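Local coordinates for uncharacterized protein (Bacteroides uniformis, PDB 4IYK), which is of unknown function but may bind carbohydrate, with domains that belong to families of the transthyretin and E-set clans, at residues Lys110-Glu115 and Asn216-Val221; Asn119-Thr124 and Ile139-Phe144; Leu180-Gly185 and Asp189-Ser194. All coordinates share one frame; numbering follows the deposited sequence.

Contact 1. Residues Lys110-Glu115 and Asn216-Val221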
ATOM      1  N   LYS A 110      -4.347  12.086  -0.942  1.00 35.07           N
ATOM      2  CA  LYS A 110      -5.300  12.963  -0.268  1.00 36.06           C
ATOM      3  C   LYS A 110      -6.611  13.116  -1.025  1.00 41.86           C
ATOM      4  O   LYS A 110      -6.634  13.167  -2.261  1.00 40.76           O
ATOM      5  CB  LYS A 110      -4.694  14.354  -0.010  1.00 37.51           C
ATOM      6  CG  LYS A 110      -3.361  14.345   0.758  1.00 43.81           C
ATOM      7  CD  LYS A 110      -3.415  13.629   2.129  1.00 54.61           C
ATOM      8  CE  LYS A 110      -4.092  14.411   3.236  1.00 66.98           C
ATOM      9  NZ  LYS A 110      -4.129  13.634   4.504  1.00 76.05           N
ATOM     10  N   SER A 111      -7.702  13.269  -0.242  1.00 38.94           N
ATOM     11  CA  SER A 111      -9.076  13.426  -0.713  1.00 39.04           C
ATOM     12  C   SER A 111      -9.400  12.399  -1.836  1.00 39.98           C
ATOM     13  O   SER A 111      -9.884  12.810  -2.893  1.00 39.87           O
ATOM     14  CB  SER A 111      -9.295  14.861  -1.190  1.00 44.58           C
ATOM     15  OG  SER A 111      -9.055  15.763  -0.124  1.00 57.33           O
ATOM     16  N   PRO A 112      -9.072  11.087  -1.690  1.00 35.06           N
ATOM     17  CA  PRO A 112      -9.355  10.160  -2.787  1.00 34.04           C
ATOM     18  C   PRO A 112     -10.856   9.976  -3.000  1.00 39.38           C
ATOM     19  O   PRO A 112     -11.624   9.896  -2.036  1.00 39.08           O
ATOM     20  CB  PRO A 112      -8.685   8.864  -2.324  1.00 34.29           C
ATOM     21  CG  PRO A 112      -8.737   8.926  -0.858  1.00 38.22           C
ATOM     22  CD  PRO A 112      -8.488  10.365  -0.537  1.00 35.19           C
ATOM     23  N   LYS A 113     -11.265   9.955  -4.269  1.00 36.62           N
ATOM     24  CA  LYS A 113     -12.649   9.751  -4.695  1.00 36.70           C
ATOM     25  C   LYS A 113     -12.643   8.848  -5.923  1.00 37.62           C
ATOM     26  O   LYS A 113     -11.930   9.155  -6.869  1.00 37.12           O
ATOM     27  CB  LYS A 113     -13.288  11.115  -5.012  1.00 41.32           C
ATOM     28  CG  LYS A 113     -14.788  11.205  -4.826  1.00 59.82           C
ATOM     29  CD  LYS A 113     -15.260  12.612  -5.203  1.00 74.21           C
ATOM     30  CE  LYS A 113     -16.760  12.795  -5.134  1.00 92.22           C
ATOM     31  NZ  LYS A 113     -17.185  14.120  -5.673  1.00102.94           N
ATOM     32  N   VAL A 114     -13.393   7.722  -5.901  1.00 32.65           N
ATOM     33  CA  VAL A 114     -13.494   6.823  -7.059  1.00 31.04           C
ATOM     34  C   VAL A 114     -14.986   6.620  -7.337  1.00 35.32           C
ATOM     35  O   VAL A 114     -15.714   6.129  -6.467  1.00 34.83           O
ATOM     36  CB  VAL A 114     -12.735   5.467  -6.931  1.00 31.37           C
ATOM     37  CG1 VAL A 114     -12.776   4.693  -8.250  1.00 29.73           C
ATOM     38  CG2 VAL A 114     -11.285   5.664  -6.480  1.00 30.39           C
ATOM     39  N   GLU A 115     -15.450   7.033  -8.514  1.00 32.51           N
ATOM     40  CA  GLU A 115     -16.861   6.852  -8.798  1.00 33.56           C
ATOM     41  C   GLU A 115     -17.134   6.520 -10.258  1.00 37.40           C
ATOM     42  O   GLU A 115     -16.334   6.801 -11.158  1.00 36.24           O
ATOM     43  CB  GLU A 115     -17.706   8.067  -8.353  1.00 36.51           C
ATOM     44  CG  GLU A 115     -17.246   9.425  -8.837  1.00 49.98           C
ATOM     45  CD  GLU A 115     -18.035  10.590  -8.267  1.00 72.76           C
ATOM     46  OE1 GLU A 115     -18.415  10.533  -7.074  1.00 60.36           O
ATOM     47  OE2 GLU A 115     -18.253  11.573  -9.010  1.00 68.19           O
ATOM     48  N   ASN A 216       2.355   3.595  -2.773  1.00 31.28           N
ATOM     49  CA  ASN A 216       1.493   4.062  -1.706  1.00 28.80           C
ATOM     50  C   ASN A 216       0.064   4.012  -2.263  1.00 30.41           C
ATOM     51  O   ASN A 216      -0.116   4.101  -3.464  1.00 28.24           O
ATOM     52  CB  ASN A 216       1.894   5.441  -1.250  1.00 28.84           C
ATOM     53  CG  ASN A 216       3.174   5.435  -0.455  1.00 33.29           C
ATOM     54  OD1 ASN A 216       4.186   5.931  -0.904  1.00 29.12           O
ATOM     55  ND2 ASN A 216       3.153   4.871   0.748  1.00 25.18           N
ATOM     56  N   TYR A 217      -0.934   3.858  -1.394  1.00 27.05           N
ATOM     57  CA  TYR A 217      -2.322   3.686  -1.786  1.00 25.14           C
ATOM     58  C   TYR A 217      -3.306   4.482  -0.968  1.00 27.76           C
ATOM     59  O   TYR A 217      -3.077   4.777   0.201  1.00 26.96           O
ATOM     60  CB  TYR A 217      -2.701   2.189  -1.607  1.00 23.48           C
ATOM     61  CG  TYR A 217      -1.948   1.238  -2.507  1.00 23.17           C
ATOM     62  CD1 TYR A 217      -2.261   1.131  -3.853  1.00 22.88           C
ATOM     63  CD2 TYR A 217      -0.885   0.476  -2.017  1.00 24.43           C
ATOM     64  CE1 TYR A 217      -1.579   0.247  -4.689  1.00 21.71           C
ATOM     65  CE2 TYR A 217      -0.185  -0.401  -2.843  1.00 25.15           C
ATOM     66  CZ  TYR A 217      -0.544  -0.518  -4.180  1.00 27.02           C
ATOM     67  OH  TYR A 217       0.085  -1.403  -5.009  1.00 26.72           O
ATOM     68  N   ALA A 218      -4.452   4.738  -1.584  1.00 24.69           N
ATOM     69  CA  ALA A 218      -5.659   5.248  -0.961  1.00 24.73           C
ATOM     70  C   ALA A 218      -6.503   4.009  -0.589  1.00 27.38           C
ATOM     71  O   ALA A 218      -6.216   2.942  -1.126  1.00 24.07           O
ATOM     72  CB  ALA A 218      -6.418   6.136  -1.932  1.00 25.76           C
ATOM     73  N   PRO A 219      -7.495   4.075   0.326  1.00 27.86           N
ATOM     74  CA  PRO A 219      -8.285   2.860   0.631  1.00 28.91           C
ATOM     75  C   PRO A 219      -9.089   2.365  -0.595  1.00 32.38           C
ATOM     76  O   PRO A 219      -9.468   3.163  -1.464  1.00 31.56           O
ATOM     77  CB  PRO A 219      -9.217   3.313   1.779  1.00 30.90           C
ATOM     78  CG  PRO A 219      -8.567   4.563   2.338  1.00 35.69           C
ATOM     79  CD  PRO A 219      -7.958   5.226   1.126  1.00 31.30           C
ATOM     80  N   VAL A 220      -9.302   1.046  -0.674  1.00 28.51           N
ATOM     81  CA  VAL A 220     -10.060   0.363  -1.744  1.00 27.33           C
ATOM     82  C   VAL A 220     -11.523   0.883  -1.795  1.00 29.49           C
ATOM     83  O   VAL A 220     -12.135   1.118  -0.750  1.00 26.98           O
ATOM     84  CB  VAL A 220     -10.011  -1.169  -1.532  1.00 30.87           C
ATOM     85  CG1 VAL A 220     -11.004  -1.889  -2.436  1.00 31.71           C
ATOM     86  CG2 VAL A 220      -8.611  -1.707  -1.753  1.00 29.96           C
ATOM     87  N   VAL A 221     -12.061   1.092  -3.023  1.00 25.71           N
ATOM     88  CA  VAL A 221     -13.446   1.516  -3.272  1.00 25.10           C
ATOM     89  C   VAL A 221     -14.130   0.400  -4.094  1.00 29.31           C
ATOM     90  O   VAL A 221     -13.678   0.095  -5.193  1.00 28.37           O
ATOM     91  CB  VAL A 221     -13.530   2.890  -3.979  1.00 29.76           C
ATOM     92  CG1 VAL A 221     -14.986   3.300  -4.254  1.00 29.57           C
ATOM     93  CG2 VAL A 221     -12.801   3.972  -3.176  1.00 30.56           C
TER
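A218 is the first residue of 216-221 to reach across, and it does so with its methyl: CB lies 3.6 Å from CB of P112, while CG of P112 is 3.8 Å from that same CB of A218. The CB and CG atoms of the proline thus both rest on a single methyl group. P219 adds little, its CD staying 4.3 Å from CG of P112, a loose fringe to the alanine-proline contact. The next contact comes from V221. This valine meets V114 branch against branch, CG2 of V221 lying 4.0 Å from CG2 of V114 and the two CB atoms also 4.0 Å apart. In both residues CG1 is anti to the backbone N (chi1 179° in V221, -173° in V114), which puts CG2 beside N and leaves it facing its counterpart. CG1 of V221 instead approaches the backbone, lying 3.7 Å from O of V114. No hydrogen bond spans the two segments, which run in the same direction and meet mainly through apolar side chains. The contact joins the margins of the two sheets in a beta-sandwich, consistent with the E-set clan to which this family belongs, 107-117 being the outermost strand of one. The chain turns a corner at S111, after which K113 and E115 pair by backbone with T124 and T122 of strand 120-129. From 216-221, N216 and A218 bond by backbone to A203 and I201 of strand 196-206, and P112 and V114 both pack on I201.

Contact 2. Residues Asn119-Thr124 and Ile139-Phe144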
ATOM      1  N   ASN A 119     -20.678   5.057 -18.065  1.00 39.18           N
ATOM      2  CA  ASN A 119     -19.895   3.855 -18.325  1.00 35.62           C
ATOM      3  C   ASN A 119     -18.384   4.099 -18.093  1.00 34.09           C
ATOM      4  O   ASN A 119     -17.535   3.455 -18.719  1.00 32.02           O
ATOM      5  CB  ASN A 119     -20.157   3.418 -19.770  1.00 36.86           C
ATOM      6  CG  ASN A 119     -20.258   1.930 -19.919  1.00 53.47           C
ATOM      7  OD1 ASN A 119     -20.769   1.240 -19.030  1.00 51.35           O
ATOM      8  ND2 ASN A 119     -19.809   1.408 -21.068  1.00 39.76           N
ATOM      9  N   VAL A 120     -18.049   5.038 -17.212  1.00 29.40           N
ATOM     10  CA  VAL A 120     -16.639   5.352 -16.943  1.00 28.61           C
ATOM     11  C   VAL A 120     -16.413   5.387 -15.438  1.00 31.69           C
ATOM     12  O   VAL A 120     -17.215   5.964 -14.706  1.00 30.46           O
ATOM     13  CB  VAL A 120     -16.181   6.689 -17.605  1.00 33.01           C
ATOM     14  CG1 VAL A 120     -14.717   7.005 -17.267  1.00 33.08           C
ATOM     15  CG2 VAL A 120     -16.379   6.683 -19.120  1.00 33.50           C
ATOM     16  N   ILE A 121     -15.305   4.781 -14.994  1.00 28.67           N
ATOM     17  CA  ILE A 121     -14.830   4.833 -13.617  1.00 28.15           C
ATOM     18  C   ILE A 121     -13.813   5.973 -13.588  1.00 31.85           C
ATOM     19  O   ILE A 121     -12.870   5.943 -14.367  1.00 29.96           O
ATOM     20  CB  ILE A 121     -14.234   3.481 -13.123  1.00 29.49           C
ATOM     21  CG1 ILE A 121     -15.211   2.290 -13.356  1.00 28.59           C
ATOM     22  CG2 ILE A 121     -13.784   3.588 -11.651  1.00 30.93           C
ATOM     23  CD1 ILE A 121     -16.504   2.296 -12.573  1.00 28.87           C
ATOM     24  N   THR A 122     -14.031   7.000 -12.738  1.00 31.49           N
ATOM     25  CA  THR A 122     -13.118   8.142 -12.617  1.00 32.24           C
ATOM     26  C   THR A 122     -12.578   8.259 -11.190  1.00 34.81           C
ATOM     27  O   THR A 122     -13.352   8.249 -10.234  1.00 34.12           O
ATOM     28  CB  THR A 122     -13.798   9.459 -13.068  1.00 39.80           C
ATOM     29  OG1 THR A 122     -14.066   9.356 -14.459  1.00 43.63           O
ATOM     30  CG2 THR A 122     -12.912  10.691 -12.861  1.00 38.34           C
ATOM     31  N   ALA A 123     -11.248   8.439 -11.069  1.00 30.70           N
ATOM     32  CA  ALA A 123     -10.561   8.650  -9.800  1.00 29.38           C
ATOM     33  C   ALA A 123     -10.019  10.073  -9.759  1.00 34.41           C
ATOM     34  O   ALA A 123      -9.488  10.550 -10.759  1.00 34.00           O
ATOM     35  CB  ALA A 123      -9.427   7.641  -9.634  1.00 28.89           C
ATOM     36  N   THR A 124     -10.249  10.783  -8.648  1.00 31.95           N
ATOM     37  CA  THR A 124      -9.749  12.144  -8.423  1.00 33.70           C
ATOM     38  C   THR A 124      -9.087  12.150  -7.064  1.00 36.10           C
ATOM     39  O   THR A 124      -9.549  11.468  -6.139  1.00 35.47           O
ATOM     40  CB  THR A 124     -10.831  13.227  -8.577  1.00 45.79           C
ATOM     41  OG1 THR A 124     -11.898  12.966  -7.668  1.00 49.71           O
ATOM     42  CG2 THR A 124     -11.350  13.344 -10.004  1.00 41.61           C
ATOM     43  N   ILE A 139       1.355   7.140 -11.262  1.00 31.04           N
ATOM     44  CA  ILE A 139       0.010   7.144 -10.663  1.00 28.71           C
ATOM     45  C   ILE A 139      -0.818   6.105 -11.440  1.00 31.87           C
ATOM     46  O   ILE A 139      -0.645   5.938 -12.663  1.00 30.19           O
ATOM     47  CB  ILE A 139      -0.709   8.524 -10.521  1.00 31.22           C
ATOM     48  CG1 ILE A 139      -0.857   9.253 -11.878  1.00 31.49           C
ATOM     49  CG2 ILE A 139      -0.030   9.395  -9.443  1.00 31.98           C
ATOM     50  CD1 ILE A 139      -1.928  10.378 -11.931  1.00 31.02           C
ATOM     51  N   GLN A 140      -1.666   5.360 -10.714  1.00 27.02           N
ATOM     52  CA  GLN A 140      -2.455   4.322 -11.334  1.00 25.49           C
ATOM     53  C   GLN A 140      -3.705   4.019 -10.549  1.00 27.86           C
ATOM     54  O   GLN A 140      -3.700   4.027  -9.306  1.00 25.33           O
ATOM     55  CB  GLN A 140      -1.616   3.034 -11.499  1.00 25.78           C
ATOM     56  CG  GLN A 140      -2.314   1.947 -12.327  1.00 27.29           C
ATOM     57  CD  GLN A 140      -1.341   0.954 -12.899  1.00 29.26           C
ATOM     58  OE1 GLN A 140      -0.145   1.000 -12.656  1.00 29.11           O
ATOM     59  NE2 GLN A 140      -1.841  -0.011 -13.601  1.00 25.73           N
ATOM     60  N   LEU A 141      -4.787   3.739 -11.304  1.00 25.23           N
ATOM     61  CA  LEU A 141      -6.057   3.292 -10.772  1.00 24.49           C
ATOM     62  C   LEU A 141      -6.112   1.788 -10.989  1.00 27.92           C
ATOM     63  O   LEU A 141      -6.377   1.324 -12.103  1.00 26.55           O
ATOM     64  CB  LEU A 141      -7.265   4.034 -11.410  1.00 24.40           C
ATOM     65  CG  LEU A 141      -8.667   3.640 -10.893  1.00 26.66           C
ATOM     66  CD1 LEU A 141      -8.791   3.843  -9.362  1.00 24.99           C
ATOM     67  CD2 LEU A 141      -9.768   4.433 -11.628  1.00 27.02           C
ATOM     68  N   PHE A 142      -5.777   1.018  -9.935  1.00 24.56           N
ATOM     69  CA  PHE A 142      -5.788  -0.440 -10.032  1.00 23.37           C
ATOM     70  C   PHE A 142      -7.194  -0.965  -9.909  1.00 25.78           C
ATOM     71  O   PHE A 142      -7.992  -0.416  -9.157  1.00 25.25           O
ATOM     72  CB  PHE A 142      -4.872  -1.087  -8.981  1.00 24.70           C
ATOM     73  CG  PHE A 142      -3.426  -0.680  -9.133  1.00 25.74           C
ATOM     74  CD1 PHE A 142      -2.613  -1.277 -10.101  1.00 26.17           C
ATOM     75  CD2 PHE A 142      -2.887   0.345  -8.351  1.00 25.43           C
ATOM     76  CE1 PHE A 142      -1.266  -0.907 -10.230  1.00 27.67           C
ATOM     77  CE2 PHE A 142      -1.539   0.720  -8.487  1.00 27.63           C
ATOM     78  CZ  PHE A 142      -0.745   0.106  -9.441  1.00 26.62           C
ATOM     79  N   ALA A 143      -7.491  -2.048 -10.630  1.00 20.82           N
ATOM     80  CA  ALA A 143      -8.787  -2.722 -10.571  1.00 20.86           C
ATOM     81  C   ALA A 143      -8.641  -4.244 -10.424  1.00 24.24           C
ATOM     82  O   ALA A 143      -7.772  -4.852 -11.066  1.00 23.40           O
ATOM     83  CB  ALA A 143      -9.597  -2.399 -11.831  1.00 21.95           C
ATOM     84  N   PHE A 144      -9.519  -4.873  -9.607  1.00 21.14           N
ATOM     85  CA  PHE A 144      -9.565  -6.340  -9.477  1.00 21.77           C
ATOM     86  C   PHE A 144     -10.958  -6.821  -9.025  1.00 24.27           C
ATOM     87  O   PHE A 144     -11.738  -6.038  -8.489  1.00 22.64           O
ATOM     88  CB  PHE A 144      -8.469  -6.898  -8.538  1.00 23.16           C
ATOM     89  CG  PHE A 144      -8.077  -8.307  -8.923  1.00 23.95           C
ATOM     90  CD1 PHE A 144      -7.394  -8.559 -10.117  1.00 24.67           C
ATOM     91  CD2 PHE A 144      -8.425  -9.388  -8.115  1.00 24.73           C
ATOM     92  CE1 PHE A 144      -7.030  -9.862 -10.470  1.00 27.18           C
ATOM     93  CE2 PHE A 144      -8.082 -10.697  -8.481  1.00 27.86           C
ATOM     94  CZ  PHE A 144      -7.404 -10.931  -9.660  1.00 26.58           C
TER
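L141 carries its CG anti to the backbone N (chi1 -179°), and a chi2 of 58° then spreads its two methyls toward strand 120-129. I121 answers with CG2, which stands anti to its own backbone N because chi1 is -52°; its CG1 arm leads away from L141. The result is a leucine fork meeting two side chains on one strand. A123 offers its methyl to the end of the fork, with CB 3.8 Å from CD2 and 3.9 Å from CD1 of L141, so both prongs bear on the alanine almost equally. CD2 has a second neighbour in CG2 of I121, 4.1 Å away, where the two side chains cross at about a right angle. I121 and A123 lie two apart along their strand and present CB to the same face, which is why one leucine can span them. The CA atoms of A123 and L141 are 7.1 Å apart. All three residues are buried, the contact is wholly apolar, and no hydrogen bond passes between the segments: the strands face each other from different sheets of the sandwich. Strand 120-129 is the central member of its sheet, with E115 bonded to T122 on one flank and I182 bonded to I121 on the other. F199 of strand 196-206 also packs on both I121 and L141, while I182 of strand 178-183 touches L141.

Contact 3. Residues Leu180-Gly185 and Asp189-Ser194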
ATOM      1  N   LEU A 180      -7.634   9.971 -13.073  1.00 29.10           N
ATOM      2  CA  LEU A 180      -7.410   8.703 -13.779  1.00 28.13           C
ATOM      3  C   LEU A 180      -8.774   8.141 -14.165  1.00 31.45           C
ATOM      4  O   LEU A 180      -9.760   8.403 -13.482  1.00 31.25           O
ATOM      5  CB  LEU A 180      -6.563   7.686 -12.979  1.00 26.33           C
ATOM      6  CG  LEU A 180      -5.129   8.157 -12.635  1.00 29.70           C
ATOM      7  CD1 LEU A 180      -4.547   7.326 -11.527  1.00 27.69           C
ATOM      8  CD2 LEU A 180      -4.203   8.182 -13.882  1.00 31.14           C
ATOM      9  N   SER A 181      -8.841   7.430 -15.291  1.00 28.78           N
ATOM     10  CA  SER A 181     -10.092   6.918 -15.850  1.00 27.86           C
ATOM     11  C   SER A 181      -9.984   5.514 -16.373  1.00 32.26           C
ATOM     12  O   SER A 181      -8.957   5.149 -16.970  1.00 32.10           O
ATOM     13  CB  SER A 181     -10.528   7.795 -17.030  1.00 32.92           C
ATOM     14  OG  SER A 181     -11.116   9.013 -16.618  1.00 44.42           O
ATOM     15  N   ILE A 182     -11.109   4.767 -16.269  1.00 27.80           N
ATOM     16  CA  ILE A 182     -11.298   3.457 -16.880  1.00 26.37           C
ATOM     17  C   ILE A 182     -12.628   3.509 -17.654  1.00 30.92           C
ATOM     18  O   ILE A 182     -13.672   3.784 -17.060  1.00 30.87           O
ATOM     19  CB  ILE A 182     -11.238   2.252 -15.906  1.00 27.24           C
ATOM     20  CG1 ILE A 182      -9.890   2.201 -15.126  1.00 26.69           C
ATOM     21  CG2 ILE A 182     -11.465   0.931 -16.685  1.00 25.89           C
ATOM     22  CD1 ILE A 182      -9.992   1.474 -13.780  1.00 26.77           C
ATOM     23  N   ASP A 183     -12.579   3.271 -18.971  1.00 27.11           N
ATOM     24  CA  ASP A 183     -13.782   3.210 -19.800  1.00 27.53           C
ATOM     25  C   ASP A 183     -14.289   1.782 -19.697  1.00 28.62           C
ATOM     26  O   ASP A 183     -13.570   0.862 -20.073  1.00 28.37           O
ATOM     27  CB  ASP A 183     -13.479   3.621 -21.269  1.00 30.37           C
ATOM     28  CG  ASP A 183     -14.707   3.661 -22.178  1.00 35.21           C
ATOM     29  OD1 ASP A 183     -15.370   2.616 -22.339  1.00 33.41           O
ATOM     30  OD2 ASP A 183     -14.973   4.711 -22.752  1.00 42.90           O
ATOM     31  N   LEU A 184     -15.509   1.589 -19.196  1.00 25.16           N
ATOM     32  CA  LEU A 184     -16.053   0.249 -18.996  1.00 24.22           C
ATOM     33  C   LEU A 184     -16.339  -0.489 -20.290  1.00 29.85           C
ATOM     34  O   LEU A 184     -16.152  -1.708 -20.318  1.00 28.93           O
ATOM     35  CB  LEU A 184     -17.296   0.288 -18.105  1.00 23.78           C
ATOM     36  CG  LEU A 184     -16.999   0.772 -16.672  1.00 26.75           C
ATOM     37  CD1 LEU A 184     -18.301   0.881 -15.846  1.00 27.58           C
ATOM     38  CD2 LEU A 184     -15.949  -0.135 -16.000  1.00 26.96           C
ATOM     39  N   GLY A 185     -16.770   0.234 -21.331  1.00 28.61           N
ATOM     40  CA  GLY A 185     -17.078  -0.342 -22.641  1.00 28.87           C
ATOM     41  C   GLY A 185     -15.854  -0.910 -23.335  1.00 31.23           C
ATOM     42  O   GLY A 185     -15.944  -1.916 -24.046  1.00 30.53           O
ATOM     43  N   ASP A 189     -14.394  -7.072 -21.149  1.00 27.38           N
ATOM     44  CA  ASP A 189     -13.858  -8.435 -21.088  1.00 26.20           C
ATOM     45  C   ASP A 189     -13.408  -8.810 -19.649  1.00 26.94           C
ATOM     46  O   ASP A 189     -13.608  -9.958 -19.228  1.00 25.85           O
ATOM     47  CB  ASP A 189     -12.687  -8.601 -22.101  1.00 27.39           C
ATOM     48  CG  ASP A 189     -11.455  -7.734 -21.879  1.00 27.20           C
ATOM     49  OD1 ASP A 189     -11.598  -6.604 -21.336  1.00 24.28           O
ATOM     50  OD2 ASP A 189     -10.341  -8.173 -22.261  1.00 28.08           O
ATOM     51  N   VAL A 190     -12.857  -7.850 -18.897  1.00 23.67           N
ATOM     52  CA  VAL A 190     -12.355  -8.110 -17.539  1.00 22.68           C
ATOM     53  C   VAL A 190     -13.141  -7.336 -16.456  1.00 26.43           C
ATOM     54  O   VAL A 190     -12.999  -7.653 -15.282  1.00 25.33           O
ATOM     55  CB  VAL A 190     -10.826  -7.886 -17.413  1.00 26.02           C
ATOM     56  CG1 VAL A 190     -10.068  -8.854 -18.327  1.00 27.12           C
ATOM     57  CG2 VAL A 190     -10.425  -6.427 -17.676  1.00 25.30           C
ATOM     58  N   LEU A 191     -13.951  -6.328 -16.841  1.00 23.83           N
ATOM     59  CA  LEU A 191     -14.798  -5.576 -15.892  1.00 23.01           C
ATOM     60  C   LEU A 191     -16.219  -5.848 -16.322  1.00 26.43           C
ATOM     61  O   LEU A 191     -16.769  -5.131 -17.151  1.00 26.06           O
ATOM     62  CB  LEU A 191     -14.444  -4.067 -15.882  1.00 22.11           C
ATOM     63  CG  LEU A 191     -13.052  -3.712 -15.309  1.00 25.59           C
ATOM     64  CD1 LEU A 191     -12.728  -2.257 -15.563  1.00 25.43           C
ATOM     65  CD2 LEU A 191     -12.965  -4.008 -13.833  1.00 24.54           C
ATOM     66  N   LYS A 192     -16.764  -6.961 -15.850  1.00 26.16           N
ATOM     67  CA  LYS A 192     -18.026  -7.489 -16.338  1.00 27.49           C
ATOM     68  C   LYS A 192     -19.242  -6.813 -15.753  1.00 29.25           C
ATOM     69  O   LYS A 192     -19.345  -6.601 -14.554  1.00 28.25           O
ATOM     70  CB  LYS A 192     -18.104  -9.009 -16.122  1.00 31.29           C
ATOM     71  CG  LYS A 192     -16.913  -9.763 -16.730  1.00 42.67           C
ATOM     72  CD  LYS A 192     -17.142 -11.266 -16.675  1.00 55.42           C
ATOM     73  CE  LYS A 192     -15.912 -12.027 -16.259  1.00 68.57           C
ATOM     74  NZ  LYS A 192     -16.243 -13.426 -15.858  1.00 77.60           N
ATOM     75  N   TYR A 193     -20.188  -6.505 -16.623  1.00 27.72           N
ATOM     76  CA  TYR A 193     -21.451  -5.897 -16.247  1.00 28.44           C
ATOM     77  C   TYR A 193     -22.144  -6.710 -15.118  1.00 32.56           C
ATOM     78  O   TYR A 193     -22.149  -7.941 -15.174  1.00 30.29           O
ATOM     79  CB  TYR A 193     -22.368  -5.838 -17.493  1.00 31.44           C
ATOM     80  CG  TYR A 193     -23.751  -5.344 -17.146  1.00 33.82           C
ATOM     81  CD1 TYR A 193     -23.985  -3.993 -16.899  1.00 36.57           C
ATOM     82  CD2 TYR A 193     -24.810  -6.234 -16.983  1.00 34.93           C
ATOM     83  CE1 TYR A 193     -25.233  -3.543 -16.485  1.00 39.10           C
ATOM     84  CE2 TYR A 193     -26.059  -5.794 -16.556  1.00 35.98           C
ATOM     85  CZ  TYR A 193     -26.268  -4.446 -16.325  1.00 44.61           C
ATOM     86  OH  TYR A 193     -27.493  -3.999 -15.932  1.00 48.88           O
ATOM     87  N   SER A 194     -22.728  -6.011 -14.120  1.00 29.54           N
ATOM     88  CA  SER A 194     -23.478  -6.541 -12.969  1.00 29.85           C
ATOM     89  C   SER A 194     -22.580  -7.127 -11.870  1.00 31.79           C
ATOM     90  O   SER A 194     -23.122  -7.566 -10.859  1.00 31.61           O
ATOM     91  CB  SER A 194     -24.540  -7.577 -13.380  1.00 34.26           C
ATOM     92  OG  SER A 194     -24.044  -8.876 -13.679  1.00 33.46           O
TER
HETATM   93  O   HOH W   1     -18.475  -3.422 -18.431  1.00 41.88           O
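L191 reaches 180-185 with one methyl, CD1, shared between I182 near the end of strand 178-183 and L184 just past it. Its chi1 of -68° sets CG beside the backbone N, and chi2 of 170° stretches CD1 out to the far end of the side chain. There CD1 sits 3.6 Å from CG2 of I182, the branch anti to that residue's backbone N, and 3.9 Å from CD2 of L184. The leucine crosses both partners at about a right angle. L184 has nearly the same conformation as L191, yet it meets L191 with its other methyl, CD2, the one that is not extended. Segment 189-194 has no regular structure: it belongs to the connection that leaves strand 178-183 of one sheet and enters strand 196-206 of the other, and the three touching residues are buried where this link closes over an end of the beta-sandwich. Polar contact between the segments runs through a water molecule, which donates a bond of 2.7 Å to O of L191 and a weak, long one of 3.4 Å to O of L184. Further along, S194 OG donates to O of Y193 at 2.6 Å, 19° out of the carbonyl plane. Where the strand ends, D183 OD1 accepts a bond from the backbone N of Q186. L191 also packs on Y197 and on L225, while the hydroxyl of Y197 bonds to the backbone N of K192.

Contacts 2 and 3 are buried, whereas contact 1 lies largely at the surface. All three are apolar across their segments, but only contact 3, with its irregular partner, adds a bridging water. Contact 2 joins the faces of the two sheets, contact 1 their margins, and contact 3 a strand end to a connecting loop. Strand 120-129 links them: it pairs by backbone with 107-117 from contact 1 and with 178-183 from contact 3, for example through I121 N and I182 O. V114 and I121 also pack together, as do Y217 and F142, so contact 1 runs directly into contact 2. Contacts 1 and 3 do not touch, their nearest atoms being about 7 Å apart.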